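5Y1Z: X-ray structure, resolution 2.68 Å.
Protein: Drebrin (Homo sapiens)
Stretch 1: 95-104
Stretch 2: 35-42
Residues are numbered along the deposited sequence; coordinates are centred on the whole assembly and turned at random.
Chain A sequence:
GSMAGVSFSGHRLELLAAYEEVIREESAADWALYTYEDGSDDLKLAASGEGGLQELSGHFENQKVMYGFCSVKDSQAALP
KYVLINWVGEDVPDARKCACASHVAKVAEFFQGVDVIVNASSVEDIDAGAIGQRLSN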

# COMPACT_ATOMS: atom_id res chain seq x y z
N ALA A 95 4.22 2.50 -18.48
CA ALA A 95 4.52 1.76 -17.26
C ALA A 95 4.39 2.64 -16.03
O ALA A 95 3.88 2.20 -14.99
CB ALA A 95 5.92 1.17 -17.34
N ARG A 96 4.79 3.90 -16.14
CA ARG A 96 4.69 4.75 -14.96
C ARG A 96 3.26 5.21 -14.76
O ARG A 96 2.83 5.39 -13.62
CB ARG A 96 5.64 5.95 -15.05
CG ARG A 96 5.46 6.96 -13.91
CD ARG A 96 6.29 6.56 -12.67
NE ARG A 96 6.25 7.56 -11.60
CZ ARG A 96 6.51 7.32 -10.32
NH1 ARG A 96 6.85 6.10 -9.93
NH2 ARG A 96 6.46 8.30 -9.42
N LYS A 97 2.51 5.37 -15.84
CA LYS A 97 1.09 5.61 -15.66
C LYS A 97 0.47 4.46 -14.89
O LYS A 97 -0.33 4.66 -13.97
CB LYS A 97 0.39 5.80 -17.01
CG LYS A 97 -1.13 5.75 -16.89
CD LYS A 97 -1.81 6.44 -18.05
CE LYS A 97 -3.28 6.64 -17.74
NZ LYS A 97 -4.04 7.16 -18.91
N CYS A 98 0.90 3.25 -15.22
CA CYS A 98 0.31 2.08 -14.60
C CYS A 98 0.65 2.02 -13.12
O CYS A 98 -0.23 1.79 -12.28
CB CYS A 98 0.78 0.83 -15.35
SG CYS A 98 -0.10 -0.63 -14.96
N ALA A 99 1.93 2.26 -12.79
CA ALA A 99 2.36 2.21 -11.39
C ALA A 99 1.69 3.31 -10.58
O ALA A 99 1.19 3.06 -9.47
CB ALA A 99 3.87 2.33 -11.28
N CYS A 100 1.65 4.53 -11.14
CA CYS A 100 1.05 5.63 -10.41
C CYS A 100 -0.44 5.45 -10.22
O CYS A 100 -0.99 5.95 -9.24
CB CYS A 100 1.33 6.95 -11.13
SG CYS A 100 3.00 7.46 -10.91
N ALA A 101 -1.10 4.73 -11.13
CA ALA A 101 -2.54 4.54 -11.02
C ALA A 101 -2.91 3.91 -9.69
O ALA A 101 -3.94 4.25 -9.10
CB ALA A 101 -3.04 3.67 -12.17
N SER A 102 -2.07 3.02 -9.18
CA SER A 102 -2.30 2.38 -7.90
C SER A 102 -2.05 3.30 -6.71
O SER A 102 -2.30 2.88 -5.58
CB SER A 102 -1.45 1.11 -7.82
OG SER A 102 -0.07 1.44 -7.83
N HIS A 103 -1.54 4.51 -6.93
CA HIS A 103 -1.35 5.48 -5.85
C HIS A 103 -2.56 6.39 -5.62
O HIS A 103 -2.72 6.92 -4.51
CB HIS A 103 -0.13 6.39 -6.12
CG HIS A 103 1.13 5.64 -6.38
ND1 HIS A 103 2.21 6.21 -7.02
CD2 HIS A 103 1.48 4.36 -6.11
CE1 HIS A 103 3.18 5.31 -7.12
NE2 HIS A 103 2.76 4.18 -6.58
N VAL A 104 -3.41 6.57 -6.64
CA VAL A 104 -4.42 7.62 -6.59
C VAL A 104 -5.25 7.51 -5.32
O VAL A 104 -5.42 8.49 -4.58
CB VAL A 104 -5.30 7.57 -7.85
CG1 VAL A 104 -6.43 8.58 -7.76
CG2 VAL A 104 -4.45 7.80 -9.09
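Stretch 2 35-42: TYEDGSDD

Stretch 2 meets stretch 1 mostly through side chains; no backbone-to-backbone hydrogen bond joins the two, and the nearest CA atoms, those of Cys100 and Asp41, stay 8.8 Å apart. The contact, 233 Å² counting both sides, is built around the Tyr36 ring.

The segment enters as the end of a strand. Thr35, extended and buried, does not touch stretch 1. Tyr36, still in the strand, points its CA-to-CB bond toward stretch 1 and, with chi1 in m and chi2 at 87°, lays its ring along three residues of stretch 1. Over one face the guanidinium of Arg96 presents its edge, with CZ 4.5 Å from the centroid of the Tyr36 ring and only 8° off the normal, a cation-pi contact; Arg96 NH2 comes within 3.2 Å of Tyr36 CG. Cys100, one helical turn further on, approaches the ring obliquely, with Cys100 SG 3.6 Å from Tyr36 CE1. At the far end of the side chain, Tyr36 OH and His103 ND1 share a hydrogen bond of 2.8 Å in which either could be the donor. The hydroxyl lies near the plane of the imidazole, where the nitrogen lone pair or N-H is directed, and the two rings meet rim to rim, their planes at 56°. The i, i+4, i+7 spacing of Arg96, Cys100 and His103 thus serves one tyrosine along its whole length.

After Tyr36 the chain leaves stretch 1. Glu37 points away and opens a type II beta turn that runs to Ser40; Asp38 and Gly39 make no contact, and the positive phi of Gly39, 57°, is one that favours glycine. Beyond the turn, Glu37 N bonds to Asp42 O at 3.1 Å, drawing the two ends of the loop together.

The return brings the chain back to Arg96. The CA-to-CB bond of Ser40 points away; its backbone O lies 3.6 Å from Arg96 NH2, and Ser40 OG accepts from Asp42 N at 3.1 Å. Asp41 starts sideways, but its carboxylate comes nearer and closes a salt bridge, with Asp41 OD2 2.8 Å from Arg96 NH1 and 3.1 Å from Arg96 NH2. This oxygen sits near the guanidinium plane, where the N-H groups point, while the tyrosine face receives the same group from another direction. Asp42 points away and ends the walk.

The rule is economical: one aromatic ring takes a cation edge-on over its face, and the loop after it returns an acid to pair with that cation.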

# COMPACT_ATOMS: atom_id res chain seq x y z
N THR A 35 3.21 16.59 -6.96
CA THR A 35 3.84 15.75 -7.97
C THR A 35 4.94 14.92 -7.31
O THR A 35 5.28 15.14 -6.14
CB THR A 35 4.41 16.58 -9.14
OG1 THR A 35 4.83 15.70 -10.19
CG2 THR A 35 5.58 17.43 -8.68
N TYR A 36 5.52 14.00 -8.07
CA TYR A 36 6.59 13.20 -7.50
C TYR A 36 7.94 13.89 -7.61
O TYR A 36 8.21 14.63 -8.57
CB TYR A 36 6.66 11.82 -8.17
CG TYR A 36 5.37 11.03 -8.06
CD1 TYR A 36 4.36 11.18 -8.99
CD2 TYR A 36 5.17 10.13 -7.02
CE1 TYR A 36 3.18 10.47 -8.88
CE2 TYR A 36 3.99 9.40 -6.91
CZ TYR A 36 3.00 9.59 -7.84
OH TYR A 36 1.85 8.86 -7.72
N GLU A 37 8.80 13.64 -6.62
CA GLU A 37 10.19 14.04 -6.74
C GLU A 37 10.92 13.10 -7.69
O GLU A 37 10.59 11.92 -7.79
CB GLU A 37 10.88 14.05 -5.39
CG GLU A 37 11.90 15.16 -5.28
CD GLU A 37 11.95 15.78 -3.90
OE1 GLU A 37 11.91 15.02 -2.91
OE2 GLU A 37 12.07 17.03 -3.82
N ASP A 38 11.89 13.65 -8.41
CA ASP A 38 12.54 12.92 -9.49
C ASP A 38 13.15 11.62 -8.98
O ASP A 38 13.79 11.59 -7.92
CB ASP A 38 13.60 13.78 -10.15
CG ASP A 38 13.12 15.19 -10.45
OD1 ASP A 38 11.89 15.39 -10.70
OD2 ASP A 38 13.97 16.10 -10.41
N GLY A 39 12.95 10.55 -9.74
CA GLY A 39 13.47 9.25 -9.35
C GLY A 39 13.01 8.78 -7.99
O GLY A 39 13.80 8.17 -7.26
N SER A 40 11.76 9.05 -7.64
CA SER A 40 11.28 8.73 -6.30
C SER A 40 9.76 8.68 -6.31
O SER A 40 9.10 9.28 -7.16
CB SER A 40 11.79 9.75 -5.29
OG SER A 40 11.16 9.57 -4.04
N ASP A 41 9.21 7.98 -5.33
CA ASP A 41 7.77 7.92 -5.14
C ASP A 41 7.30 8.85 -4.04
O ASP A 41 6.15 8.74 -3.60
CB ASP A 41 7.33 6.49 -4.82
CG ASP A 41 7.10 5.66 -6.06
OD1 ASP A 41 6.97 4.43 -5.93
OD2 ASP A 41 7.06 6.22 -7.17
N ASP A 42 8.14 9.78 -3.59
CA ASP A 42 7.76 10.70 -2.52
C ASP A 42 7.07 11.91 -3.12
O ASP A 42 7.59 12.55 -4.04
CB ASP A 42 8.99 11.12 -1.70